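Local coordinates for protein putative mandelate racemase (Bordetella bronchiseptica, PDB 3OZY) that is of unknown function but, as a magnesium-binding member of the enolase superfamily, probably abstracts the proton beside the carboxylate of an acid-sugar-like substrate, at residues 226-231 and 250-255; 169-174 and 199-204; 183-188 and 215-220. All blocks are in the same frame, centred on the assembly; numbering follows the deposited sequence. Where two conformers were deposited one is given.

Contact 1: 226-231 and 250-255; sequences FEEPLS and IATGEN. With MG (magnesium ion), chain C.
Glu227 and Glu254 converge on one magnesium ion, each through a single oxygen: Glu227 OE2 to the metal is 2.2 Å and Glu254 OE2 to the metal is likewise 2.2 Å. The two carboxylates arrive crosswise, their planes 75° apart; both bind the same ion, and Glu227 OE2 and Glu254 OE2 are 3.1 Å apart. Asp201 and three waters complete the shell. Glu254 reaches the ion with CG set between its backbone N and carbonyl carbon (chi1 77°), whereas Glu227 extends straight from the strand, and its other oxygen, OE1, is held by Lys171 and Gln275.

Glu228 forms the second shell. Its OE1 accepts from the metal-bound water 2 at 2.7 Å, and its OE2 receives Asn255 ND2 at 2.9 Å on the syn lone pair. Water 1 also donates to Glu228 OE2, at 2.6 Å, and ties it to Thr252 OG1 and the backbone N of Asn255. The Glu228 carboxylate stacks on that of Glu254, the planes 24° apart. Behind this layer the strands 225-227 and 249-252 run parallel, with Ala251 N donating to Phe226 O and Glu228 N to Ala251 O. On the face of the sheet away from the metal, Phe226 CB meets Ile250 CD1, while Pro229 CB lies over the centre of the Phe226 ring.

Gathering acidic groups so closely would probably be unfavourable without the cation, and it probably raises the affinity for magnesium; the water ligands are positions that a substrate carboxylate could take, as in relatives of this family.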
ATOM      1  N   PHE A 226     -10.128  20.661   8.503  1.00  5.36           N
ATOM      2  CA  PHE A 226     -11.079  19.635   8.067  1.00  5.49           C
ATOM      3  C   PHE A 226     -10.194  18.467   7.632  1.00  5.72           C
ATOM      4  O   PHE A 226      -9.561  18.514   6.566  1.00  6.58           O
ATOM      5  CB  PHE A 226     -11.850  20.192   6.859  1.00  6.40           C
ATOM      6  CG  PHE A 226     -13.079  19.412   6.451  1.00  5.45           C
ATOM      7  CD1 PHE A 226     -13.537  18.323   7.163  1.00  6.12           C
ATOM      8  CD2 PHE A 226     -13.802  19.839   5.343  1.00  7.08           C
ATOM      9  CE1 PHE A 226     -14.705  17.666   6.770  1.00  8.32           C
ATOM     10  CE2 PHE A 226     -14.951  19.198   4.944  1.00  8.34           C
ATOM     11  CZ  PHE A 226     -15.408  18.105   5.649  1.00  8.41           C
ATOM     12  N   GLU A 227     -10.124  17.432   8.466  1.00  6.14           N
ATOM     13  CA  GLU A 227      -9.204  16.309   8.285  1.00  6.05           C
ATOM     14  C   GLU A 227      -9.900  15.115   7.629  1.00  6.32           C
ATOM     15  O   GLU A 227     -11.051  14.805   7.956  1.00  5.85           O
ATOM     16  CB  GLU A 227      -8.628  15.923   9.647  1.00  5.80           C
ATOM     17  CG  GLU A 227      -7.873  14.619   9.675  1.00  6.25           C
ATOM     18  CD  GLU A 227      -7.149  14.411  10.982  1.00  6.23           C
ATOM     19  OE1 GLU A 227      -7.088  15.358  11.797  1.00  6.36           O
ATOM     20  OE2 GLU A 227      -6.626  13.298  11.199  1.00  7.16           O
ATOM     21  N   GLU A 228      -9.191  14.453   6.709  1.00  6.49           N
ATOM     22  CA  GLU A 228      -9.748  13.356   5.909  1.00  5.47           C
ATOM     23  C   GLU A 228     -11.203  13.618   5.518  1.00  5.72           C
ATOM     24  O   GLU A 228     -12.094  12.805   5.766  1.00  5.67           O
ATOM     25  CB  GLU A 228      -9.593  11.997   6.607  1.00  6.04           C
ATOM     26  CG  GLU A 228      -8.146  11.506   6.661  1.00  6.42           C
ATOM     27  CD  GLU A 228      -8.066  10.012   6.898  1.00  6.78           C
ATOM     28  OE1 GLU A 228      -8.944   9.474   7.613  1.00  7.89           O
ATOM     29  OE2 GLU A 228      -7.141   9.364   6.363  1.00  7.25           O
ATOM     30  N   PRO A 229     -11.458  14.758   4.869  1.00  5.70           N
ATOM     31  CA  PRO A 229     -12.847  15.044   4.493  1.00  6.36           C
ATOM     32  C   PRO A 229     -13.381  14.034   3.481  1.00  6.65           C
ATOM     33  O   PRO A 229     -14.584  13.746   3.480  1.00  8.78           O
ATOM     34  CB  PRO A 229     -12.748  16.427   3.847  1.00  6.78           C
ATOM     35  CG  PRO A 229     -11.323  16.500   3.325  1.00  6.01           C
ATOM     36  CD  PRO A 229     -10.522  15.794   4.394  1.00  6.90           C
ATOM     37  N   LEU A 230     -12.492  13.498   2.640  1.00  6.59           N
ATOM     38  CA  LEU A 230     -12.851  12.592   1.550  1.00  5.92           C
ATOM     39  C   LEU A 230     -11.946  11.377   1.578  1.00  5.63           C
ATOM     40  O   LEU A 230     -10.940  11.350   2.283  1.00  6.53           O
ATOM     41  CB  LEU A 230     -12.646  13.283   0.194  1.00  6.32           C
ATOM     42  CG  LEU A 230     -13.342  14.631   0.005  1.00  6.24           C
ATOM     43  CD1 LEU A 230     -12.817  15.324  -1.243  1.00  9.06           C
ATOM     44  CD2 LEU A 230     -14.852  14.459  -0.080  1.00  8.68           C
ATOM     45  N   SER A 231     -12.294  10.380   0.776  1.00  7.06           N
ATOM     46  CA  SER A 231     -11.366   9.307   0.464  1.00  6.16           C
ATOM     47  C   SER A 231      -9.989   9.875   0.150  1.00  6.46           C
ATOM     48  O   SER A 231      -9.865  10.823  -0.641  1.00  6.86           O
ATOM     49  CB  SER A 231     -11.865   8.558  -0.768  1.00  7.82           C
ATOM     50  OG  SER A 231     -10.844   7.697  -1.259  1.00  8.90           O
ATOM     51  N   ILE A 250      -7.470  22.352   4.756  1.00  5.69           N
ATOM     52  CA  ILE A 250      -7.748  20.984   4.335  1.00  5.84           C
ATOM     53  C   ILE A 250      -6.564  20.106   4.755  1.00  5.92           C
ATOM     54  O   ILE A 250      -5.420  20.340   4.337  1.00  6.91           O
ATOM     55  CB  ILE A 250      -8.008  20.907   2.815  1.00  7.40           C
ATOM     56  CG1 ILE A 250      -9.151  21.854   2.420  1.00  6.60           C
ATOM     57  CG2 ILE A 250      -8.305  19.467   2.369  1.00  8.41           C
ATOM     58  CD1 ILE A 250     -10.437  21.663   3.226  1.00  8.52           C
ATOM     59  N   ALA A 251      -6.832  19.117   5.609  1.00  4.82           N
ATOM     60  CA  ALA A 251      -5.791  18.290   6.211  1.00  5.79           C
ATOM     61  C   ALA A 251      -5.991  16.823   5.880  1.00  5.52           C
ATOM     62  O   ALA A 251      -7.111  16.323   5.901  1.00  5.45           O
ATOM     63  CB  ALA A 251      -5.812  18.474   7.733  1.00  6.95           C
ATOM     64  N   THR A 252      -4.900  16.128   5.586  1.00  5.69           N
ATOM     65  CA  THR A 252      -4.952  14.683   5.435  1.00  6.83           C
ATOM     66  C   THR A 252      -3.542  14.129   5.560  1.00  6.26           C
ATOM     67  O   THR A 252      -2.557  14.854   5.405  1.00  6.36           O
ATOM     68  CB  THR A 252      -5.621  14.252   4.102  1.00  6.51           C
ATOM     69  OG1 THR A 252      -5.805  12.832   4.109  1.00  6.76           O
ATOM     70  CG2 THR A 252      -4.787  14.682   2.872  1.00  7.94           C
ATOM     71  N   GLY A 253      -3.433  12.849   5.897  1.00  5.97           N
ATOM     72  CA  GLY A 253      -2.131  12.216   5.845  1.00  6.47           C
ATOM     73  C   GLY A 253      -1.915  10.948   6.637  1.00  5.80           C
ATOM     74  O   GLY A 253      -0.945  10.238   6.369  1.00  6.59           O
ATOM     75  N   GLU A 254      -2.780  10.633   7.596  1.00  6.66           N
ATOM     76  CA  GLU A 254      -2.551   9.410   8.366  1.00  7.02           C
ATOM     77  C   GLU A 254      -2.615   8.161   7.492  1.00  9.17           C
ATOM     78  O   GLU A 254      -2.021   7.139   7.828  1.00  8.79           O
ATOM     79  CB  GLU A 254      -3.505   9.291   9.544  1.00  9.21           C
ATOM     80  CG  GLU A 254      -4.891   8.852   9.178  1.00 10.54           C
ATOM     81  CD  GLU A 254      -5.858   9.123  10.296  1.00 11.57           C
ATOM     82  OE1 GLU A 254      -6.530   8.181  10.748  1.00 15.90           O
ATOM     83  OE2 GLU A 254      -5.926  10.285  10.724  1.00 11.42           O
ATOM     84  N   ASN A 255      -3.320   8.242   6.366  1.00  6.71           N
ATOM     85  CA  ASN A 255      -3.484   7.081   5.503  1.00  6.46           C
ATOM     86  C   ASN A 255      -2.811   7.224   4.139  1.00  6.19           C
ATOM     87  O   ASN A 255      -3.058   6.434   3.231  1.00  7.53           O
ATOM     88  CB  ASN A 255      -4.968   6.708   5.398  1.00  5.93           C
ATOM     89  CG  ASN A 255      -5.483   6.110   6.689  1.00  6.88           C
ATOM     90  OD1 ASN A 255      -4.897   5.159   7.215  1.00  6.84           O
ATOM     91  ND2 ASN A 255      -6.554   6.678   7.226  1.00  7.00           N
TER
HETATM   92 MG    MG C 390      -7.560  11.319  11.696  1.00  7.94          MG
HETATM   93  O   HOH W   1      -4.928  10.402   5.354  1.00  7.20           O
HETATM   94  O   HOH W   2      -8.822  10.795   9.941  1.00  9.12           O
HETATM   95  O   HOH W   3      -8.384  12.581   3.064  1.00  6.77           O
HETATM   96  O   HOH W   4      -8.361   9.180  12.342  1.00 12.10           O
HETATM   97  O   HOH W   5      -6.629  11.363  13.874  1.00  9.83           O

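Contact 2: 169-174 and 199-204; sequences AAKLKV and LVDANQ. With MG (magnesium ion), chain C; ACY (acetic acid), chain I.
At the mouth of the barrel, where the strands of a beta-alpha-beta unit end, Lys173 and Asp201 meet beside the bound magnesium. Asp201 OD2 binds the metal at 2.3 Å and also forms a salt bridge with Lys173 NZ at 2.9 Å. NZ approaches from above the carboxylate plane, 67° out of it. Lys173 bends at chi2 (-69°) and comes alongside Asp201, which brings NZ also to Asn203 OD1 at 3.0 Å, on a lone pair of the amide oxygen. The O atom of a bound acetic acid molecule, probably from the crystallisation liquor, takes a further bond from NZ at 2.8 Å. The other oxygen of Asp201, OD1, accepts from Asn203 N at 2.9 Å in an Asx turn and from the metal-bound water 2.

Strands 169-173 and 197-201 are parallel neighbours, joined across helix 178-192, and bonds from Leu199 N to Ala170 O through Val174 N to Asp201 O fix their register. Two residues apart on the strand, Lys171 and Lys173 share a face, consistent with the Lys-X-Lys motif of the mandelate racemase group, in which the second lysine commonly acts as a base. Lys171 lays CD against Asp201 CB at 3.8 Å; its NZ is held chiefly by Glu227 and Glu329, and it also donates to metal-bound water 5.

Val174 CG2 meets Ala202 CB at 3.8 Å, while Leu172 and Val200 lie against Leu185 of helix 178-192.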
ATOM      1  N   ALA A 169      -7.167  23.409  22.324  1.00  8.60           N
ATOM      2  CA  ALA A 169      -7.618  22.921  21.026  1.00  8.09           C
ATOM      3  C   ALA A 169      -8.106  21.489  21.192  1.00  7.27           C
ATOM      4  O   ALA A 169      -7.625  20.757  22.061  1.00  8.00           O
ATOM      5  CB  ALA A 169      -6.465  22.964  20.017  1.00  8.73           C
ATOM      6  N   ALA A 170      -9.058  21.078  20.359  1.00  6.98           N
ATOM      7  CA  ALA A 170      -9.566  19.712  20.403  1.00  6.92           C
ATOM      8  C   ALA A 170     -10.196  19.378  19.062  1.00  7.56           C
ATOM      9  O   ALA A 170     -10.514  20.274  18.278  1.00  7.28           O
ATOM     10  CB  ALA A 170     -10.589  19.551  21.526  1.00  7.59           C
ATOM     11  N   LYS A 171     -10.382  18.088  18.817  1.00  6.36           N
ATOM     12  CA  LYS A 171     -10.892  17.597  17.543  1.00  6.43           C
ATOM     13  C   LYS A 171     -12.198  16.825  17.715  1.00  8.23           C
ATOM     14  O   LYS A 171     -12.370  16.075  18.681  1.00  7.99           O
ATOM     15  CB  LYS A 171      -9.827  16.718  16.871  1.00  6.63           C
ATOM     16  CG  LYS A 171     -10.142  16.288  15.427  1.00  6.57           C
ATOM     17  CD  LYS A 171      -8.887  15.890  14.659  1.00  6.61           C
ATOM     18  CE  LYS A 171      -8.464  14.466  14.956  1.00  5.23           C
ATOM     19  NZ  LYS A 171      -7.176  14.159  14.255  1.00  6.59           N
ATOM     20  N   LEU A 172     -13.108  17.018  16.764  1.00  6.77           N
ATOM     21  CA  LEU A 172     -14.397  16.335  16.702  1.00  6.40           C
ATOM     22  C   LEU A 172     -14.460  15.389  15.512  1.00  6.61           C
ATOM     23  O   LEU A 172     -14.142  15.780  14.382  1.00  7.36           O
ATOM     24  CB  LEU A 172     -15.520  17.363  16.551  1.00  8.35           C
ATOM     25  CG  LEU A 172     -16.928  16.791  16.353  1.00  7.57           C
ATOM     26  CD1 LEU A 172     -17.426  16.144  17.654  1.00  9.17           C
ATOM     27  CD2 LEU A 172     -17.897  17.880  15.883  1.00  8.99           C
ATOM     28  N   LYS A 173     -14.867  14.149  15.752  1.00  6.49           N
ATOM     29  CA  LYS A 173     -15.133  13.213  14.667  1.00  7.08           C
ATOM     30  C   LYS A 173     -16.511  13.456  14.065  1.00  6.92           C
ATOM     31  O   LYS A 173     -17.495  13.632  14.793  1.00  8.11           O
ATOM     32  CB  LYS A 173     -15.055  11.783  15.192  1.00  7.86           C
ATOM     33  CG  LYS A 173     -13.711  11.404  15.771  1.00  7.76           C
ATOM     34  CD  LYS A 173     -12.659  11.326  14.666  1.00  8.37           C
ATOM     35  CE  LYS A 173     -11.373  10.713  15.177  1.00  9.83           C
ATOM     36  NZ  LYS A 173     -10.447  10.373  14.056  1.00 11.04           N
ATOM     37  N   VAL A 174     -16.584  13.435  12.740  1.00  7.01           N
ATOM     38  CA  VAL A 174     -17.824  13.678  12.017  1.00  7.73           C
ATOM     39  C   VAL A 174     -17.945  12.695  10.856  1.00  8.66           C
ATOM     40  O   VAL A 174     -17.057  11.870  10.619  1.00  8.40           O
ATOM     41  CB  VAL A 174     -17.861  15.116  11.454  1.00  7.70           C
ATOM     42  CG1 VAL A 174     -17.707  16.149  12.577  1.00  8.85           C
ATOM     43  CG2 VAL A 174     -16.775  15.309  10.381  1.00  7.73           C
ATOM     44  N   LEU A 199     -11.036  21.448  15.677  1.00  6.48           N
ATOM     45  CA  LEU A 199     -10.644  20.693  14.490  1.00  5.69           C
ATOM     46  C   LEU A 199     -11.728  19.662  14.210  1.00  6.82           C
ATOM     47  O   LEU A 199     -12.402  19.219  15.136  1.00  6.94           O
ATOM     48  CB  LEU A 199      -9.332  19.959  14.765  1.00  7.11           C
ATOM     49  CG  LEU A 199      -8.044  20.776  14.919  1.00  6.07           C
ATOM     50  CD1 LEU A 199      -8.135  21.904  15.943  1.00  8.13           C
ATOM     51  CD2 LEU A 199      -6.920  19.818  15.276  1.00  8.61           C
ATOM     52  N   VAL A 200     -11.898  19.276  12.949  1.00  7.73           N
ATOM     53  CA  VAL A 200     -12.909  18.296  12.567  1.00  8.21           C
ATOM     54  C   VAL A 200     -12.251  17.205  11.720  1.00  6.68           C
ATOM     55  O   VAL A 200     -11.326  17.498  10.946  1.00  8.18           O
ATOM     56  CB  VAL A 200     -14.044  18.990  11.782  1.00  9.94           C
ATOM     57  CG1 VAL A 200     -14.938  17.988  11.092  1.00 15.87           C
ATOM     58  CG2 VAL A 200     -14.857  19.898  12.713  1.00  9.83           C
ATOM     59  N   ASP A 201     -12.704  15.959  11.874  1.00  6.64           N
ATOM     60  CA  ASP A 201     -12.094  14.815  11.202  1.00  5.84           C
ATOM     61  C   ASP A 201     -13.194  13.862  10.753  1.00  6.76           C
ATOM     62  O   ASP A 201     -13.918  13.308  11.594  1.00  6.70           O
ATOM     63  CB  ASP A 201     -11.138  14.131  12.186  1.00  6.77           C
ATOM     64  CG  ASP A 201     -10.417  12.937  11.601  1.00  6.96           C
ATOM     65  OD1 ASP A 201     -10.753  12.478  10.490  1.00  6.86           O
ATOM     66  OD2 ASP A 201      -9.510  12.430  12.304  1.00  7.71           O
ATOM     67  N   ALA A 202     -13.332  13.693   9.433  1.00  6.64           N
ATOM     68  CA  ALA A 202     -14.394  12.871   8.862  1.00  6.76           C
ATOM     69  C   ALA A 202     -13.965  11.435   8.554  1.00  5.97           C
ATOM     70  O   ALA A 202     -14.785  10.648   8.109  1.00  7.18           O
ATOM     71  CB  ALA A 202     -14.964  13.524   7.599  1.00  7.76           C
ATOM     72  N   ASN A 203     -12.697  11.090   8.771  1.00  6.99           N
ATOM     73  CA  ASN A 203     -12.237   9.725   8.497  1.00  6.20           C
ATOM     74  C   ASN A 203     -12.664   9.208   7.116  1.00  6.73           C
ATOM     75  O   ASN A 203     -13.062   8.046   6.971  1.00  6.91           O
ATOM     76  CB  ASN A 203     -12.703   8.752   9.588  1.00  7.63           C
ATOM     77  CG  ASN A 203     -11.919   8.900  10.866  1.00  8.18           C
ATOM     78  OD1 ASN A 203     -12.320   9.634  11.775  1.00  8.63           O
ATOM     79  ND2 ASN A 203     -10.793   8.200  10.952  1.00 10.30           N
ATOM     80  N   GLN A 204     -12.560  10.073   6.107  1.00  6.05           N
ATOM     81  CA  GLN A 204     -12.842   9.706   4.712  1.00  6.15           C
ATOM     82  C   GLN A 204     -14.302   9.363   4.448  1.00  8.62           C
ATOM     83  O   GLN A 204     -14.609   8.674   3.469  1.00  9.22           O
ATOM     84  CB  GLN A 204     -11.977   8.520   4.251  1.00  7.04           C
ATOM     85  CG  GLN A 204     -10.495   8.617   4.548  1.00  6.96           C
ATOM     86  CD  GLN A 204      -9.729   7.431   3.959  1.00  7.52           C
ATOM     87  OE1 GLN A 204      -9.770   7.189   2.749  1.00  7.58           O
ATOM     88  NE2 GLN A 204      -9.035   6.683   4.814  1.00  7.66           N
TER
HETATM   89 MG    MG C 390      -7.560  11.319  11.696  1.00  7.94          MG
HETATM   90  C   ACY I 396      -9.763   6.915  14.715  1.00 11.67           C
HETATM   91  O   ACY I 396     -10.565   7.613  14.069  1.00 12.37           O
HETATM   92  OXT ACY I 396      -9.620   7.000  15.953  1.00 13.89           O
HETATM   93  CH3 ACY I 396      -8.928   5.902  13.990  1.00 18.45           C
HETATM   94  O   HOH W   5      -6.629  11.363  13.874  1.00  9.83           O
HETATM   95  O   HOH W   6     -15.102  10.008  11.649  1.00  8.11           O
HETATM   96  O   HOH W   2      -8.822  10.795   9.941  1.00  9.12           O
HETATM   97  O   HOH W   4      -8.361   9.180  12.342  1.00 12.10           O

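Contact 3: 183-188 and 215-220; sequences ANLRAM and LRILDE
Ile217 of helix 208-220 points toward helix 178-192 and touches it with two separate branches. The methyl CG2 lies 4.4 Å from Leu185 CD1, a loose apolar contact, while CD1 at the other end of the side chain comes to 3.5 Å from Arg186 NH2, meeting the guanidinium obliquely. Both Leu185 and Ile217 were modelled in two conformers, so the details of this packing hold for one copy only.

Next in sequence, Leu218 starts out pointing away from the neighbouring helix, but its CD2 branch swings back to lie beside the CD1 branch of Leu185; their very short separation is doubtful. Their CA atoms are the nearest pair of the two segments, 8.0 Å apart. Leu218 also rests on Val200 of strand 197-201 and Leu185 on Ile198 of the same strand, so that this inner part of the interface merges with the packing of helices on the sheet.

One turn beyond Arg216, Glu220 closes the contact on the exposed side. Its CG is anti to the backbone N (chi1 173°) and the chain beyond is extended, carrying OE2 to the edge of the Arg186 guanidinium, near its plane. The salt bridge is long, with Arg186 NE 3.7 Å from Glu220 OE2, and the two flat groups are turned 27° from each other. The extended run of Arg186 from CG to NE carries its guanidinium toward Ile217 and Glu220.

The axes of segments 183-188 and 215-220 run nearly parallel, 5° apart, with a closest approach of 10.3 Å, as expected of successive helices on the outside of a beta/alpha barrel.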
ATOM      1  N   ALA A 183     -24.758  20.428  14.346  1.00 10.86           N
ATOM      2  CA  ALA A 183     -25.346  20.867  15.606  1.00 12.95           C
ATOM      3  C   ALA A 183     -24.323  20.754  16.736  1.00  9.05           C
ATOM      4  O   ALA A 183     -24.238  21.627  17.595  1.00 10.79           O
ATOM      5  CB  ALA A 183     -26.599  20.064  15.923  1.00 13.32           C
ATOM      6  N   ASN A 184     -23.533  19.682  16.719  1.00  9.34           N
ATOM      7  CA  ASN A 184     -22.481  19.500  17.714  1.00 10.42           C
ATOM      8  C   ASN A 184     -21.465  20.634  17.656  1.00 10.89           C
ATOM      9  O   ASN A 184     -21.092  21.216  18.674  1.00 11.82           O
ATOM     10  CB  ASN A 184     -21.772  18.162  17.511  1.00 11.56           C
ATOM     11  CG  ASN A 184     -22.640  16.985  17.866  1.00 11.63           C
ATOM     12  OD1 ASN A 184     -23.761  17.141  18.346  1.00 12.37           O
ATOM     13  ND2 ASN A 184     -22.112  15.780  17.647  1.00 14.52           N
ATOM     14  N   LEU A 185     -21.005  20.947  16.447  0.57 11.50           N
ATOM     15  CA  LEU A 185     -20.026  22.016  16.264  0.57 11.21           C
ATOM     16  C   LEU A 185     -20.554  23.366  16.716  0.57 11.71           C
ATOM     17  O   LEU A 185     -19.846  24.134  17.367  0.57 12.35           O
ATOM     18  CB  LEU A 185     -19.602  22.117  14.801  0.57 12.21           C
ATOM     19  CG  LEU A 185     -18.593  21.089  14.316  0.57 11.26           C
ATOM     20  CD1 LEU A 185     -18.486  21.186  12.810  0.57 11.74           C
ATOM     21  CD2 LEU A 185     -17.236  21.309  14.976  0.57  9.81           C
ATOM     22  N   ARG A 186     -21.797  23.664  16.360  1.00 11.11           N
ATOM     23  CA  ARG A 186     -22.378  24.935  16.763  1.00 12.92           C
ATOM     24  C   ARG A 186     -22.444  25.034  18.292  1.00 11.78           C
ATOM     25  O   ARG A 186     -22.125  26.069  18.861  1.00 12.95           O
ATOM     26  CB  ARG A 186     -23.755  25.159  16.127  1.00 13.69           C
ATOM     27  CG  ARG A 186     -23.697  25.358  14.614  1.00 18.81           C
ATOM     28  CD  ARG A 186     -25.037  25.809  14.063  1.00 22.36           C
ATOM     29  NE  ARG A 186     -25.179  25.511  12.640  1.00 30.10           N
ATOM     30  CZ  ARG A 186     -25.837  24.453  12.169  1.00 24.50           C
ATOM     31  NH1 ARG A 186     -26.406  23.596  13.010  1.00 26.27           N
ATOM     32  NH2 ARG A 186     -25.923  24.249  10.865  1.00 30.49           N
ATOM     33  N   ALA A 187     -22.834  23.948  18.954  1.00 10.79           N
ATOM     34  CA  ALA A 187     -22.925  23.957  20.413  1.00 11.82           C
ATOM     35  C   ALA A 187     -21.539  24.081  21.041  1.00 10.63           C
ATOM     36  O   ALA A 187     -21.348  24.796  22.022  1.00 11.94           O
ATOM     37  CB  ALA A 187     -23.626  22.699  20.909  1.00 13.15           C
ATOM     38  N   MET A 188     -20.571  23.364  20.473  1.00 10.40           N
ATOM     39  CA  MET A 188     -19.193  23.427  20.949  1.00  9.25           C
ATOM     40  C   MET A 188     -18.619  24.840  20.885  1.00  9.58           C
ATOM     41  O   MET A 188     -18.056  25.332  21.856  1.00 10.57           O
ATOM     42  CB  MET A 188     -18.309  22.452  20.167  1.00  9.64           C
ATOM     43  CG  MET A 188     -18.572  20.990  20.521  1.00 10.60           C
ATOM     44  SD  MET A 188     -17.956  19.857  19.258  1.00 10.66           S
ATOM     45  CE  MET A 188     -16.197  20.097  19.434  1.00 14.31           C
ATOM     46  N   LEU A 215     -18.100  21.990   4.757  1.00  6.82           N
ATOM     47  CA  LEU A 215     -17.078  23.042   4.801  1.00  6.17           C
ATOM     48  C   LEU A 215     -17.694  24.418   5.098  1.00  7.44           C
ATOM     49  O   LEU A 215     -17.116  25.232   5.834  1.00  6.74           O
ATOM     50  CB  LEU A 215     -16.278  23.071   3.493  1.00  6.33           C
ATOM     51  CG  LEU A 215     -15.199  24.145   3.377  1.00  6.31           C
ATOM     52  CD1 LEU A 215     -14.144  24.017   4.488  1.00  8.59           C
ATOM     53  CD2 LEU A 215     -14.541  24.062   1.998  1.00  7.57           C
ATOM     54  N   ARG A 216     -18.873  24.689   4.548  1.00  6.68           N
ATOM     55  CA  ARG A 216     -19.556  25.956   4.835  1.00  7.16           C
ATOM     56  C   ARG A 216     -19.815  26.120   6.332  1.00  7.48           C
ATOM     57  O   ARG A 216     -19.640  27.203   6.895  1.00  9.11           O
ATOM     58  CB  ARG A 216     -20.878  26.045   4.068  1.00  6.97           C
ATOM     59  CG  ARG A 216     -20.699  26.253   2.573  1.00  7.55           C
ATOM     60  CD  ARG A 216     -22.008  26.027   1.846  1.00  8.39           C
ATOM     61  NE  ARG A 216     -21.898  26.391   0.439  1.00  9.25           N
ATOM     62  CZ  ARG A 216     -22.898  26.293  -0.430  1.00  8.85           C
ATOM     63  NH1 ARG A 216     -24.076  25.813  -0.050  1.00  8.00           N
ATOM     64  NH2 ARG A 216     -22.713  26.656  -1.688  1.00 10.05           N
ATOM     65  N   ILE A 217     -20.259  25.032   6.963  0.50  7.36           N
ATOM     66  CA  ILE A 217     -20.499  24.988   8.405  0.50  7.94           C
ATOM     67  C   ILE A 217     -19.199  25.217   9.164  0.50  7.55           C
ATOM     68  O   ILE A 217     -19.138  26.022  10.099  0.50  7.15           O
ATOM     69  CB  ILE A 217     -21.075  23.619   8.836  0.50  7.96           C
ATOM     70  CG1 ILE A 217     -22.397  23.336   8.111  0.50 10.25           C
ATOM     71  CG2 ILE A 217     -21.244  23.555  10.358  0.50  8.43           C
ATOM     72  CD1 ILE A 217     -23.480  24.346   8.408  0.50 10.81           C
ATOM     73  N   LEU A 218     -18.153  24.500   8.760  1.00  7.30           N
ATOM     74  CA  LEU A 218     -16.854  24.596   9.437  1.00  6.01           C
ATOM     75  C   LEU A 218     -16.328  26.025   9.370  1.00  7.17           C
ATOM     76  O   LEU A 218     -15.732  26.540  10.319  1.00  6.91           O
ATOM     77  CB  LEU A 218     -15.825  23.639   8.830  1.00  6.77           C
ATOM     78  CG  LEU A 218     -16.273  22.187   8.652  1.00  9.62           C
ATOM     79  CD1 LEU A 218     -15.063  21.351   8.226  1.00  8.94           C
ATOM     80  CD2 LEU A 218     -16.925  21.607   9.892  1.00 11.64           C
ATOM     81  N   ASP A 219     -16.550  26.671   8.233  1.00  6.91           N
ATOM     82  CA  ASP A 219     -16.135  28.055   8.039  1.00  7.09           C
ATOM     83  C   ASP A 219     -16.903  28.965   9.014  1.00  7.16           C
ATOM     84  O   ASP A 219     -16.309  29.758   9.740  1.00  7.97           O
ATOM     85  CB  ASP A 219     -16.394  28.408   6.567  1.00  7.01           C
ATOM     86  CG  ASP A 219     -15.815  29.742   6.145  1.00  9.78           C
ATOM     87  OD1 ASP A 219     -15.184  30.441   6.955  1.00 10.99           O
ATOM     88  OD2 ASP A 219     -16.009  30.085   4.962  1.00 10.71           O
ATOM     89  N   GLU A 220     -18.217  28.806   9.053  1.00  7.90           N
ATOM     90  CA  GLU A 220     -19.058  29.558   9.974  1.00  9.32           C
ATOM     91  C   GLU A 220     -18.580  29.412  11.422  1.00  9.44           C
ATOM     92  O   GLU A 220     -18.564  30.395  12.184  1.00 11.06           O
ATOM     93  CB  GLU A 220     -20.498  29.059   9.841  1.00 10.38           C
ATOM     94  CG  GLU A 220     -21.491  29.616  10.851  1.00 18.13           C
ATOM     95  CD  GLU A 220     -22.788  28.817  10.870  1.00 33.22           C
ATOM     96  OE1 GLU A 220     -23.219  28.349   9.793  1.00 31.49           O
ATOM     97  OE2 GLU A 220     -23.375  28.647  11.961  1.00 39.24           O
TER

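Overall arrangement
All three contacts belong to the barrel domain and follow its winding. Contacts 2 and 3 interleave along the chain, strand 169-173 leading into helix 178-192, then strand 197-201 into helix 208-220; contact 1 opens afterwards with strand 225-227. Contacts 1 and 2 share one sheet, with strands 197-201 and 225-227 side by side, their centres about 10 Å apart, and together they supply all three carboxylate ligands of one magnesium ion. Contact 3 lies outside the barrel wall, its centre about 11 Å from that of contact 2 and about 18 Å from that of contact 1. Leu218 packs against both Val200 and Phe226, so the helical layer backs the strands whose ends carry the metal site.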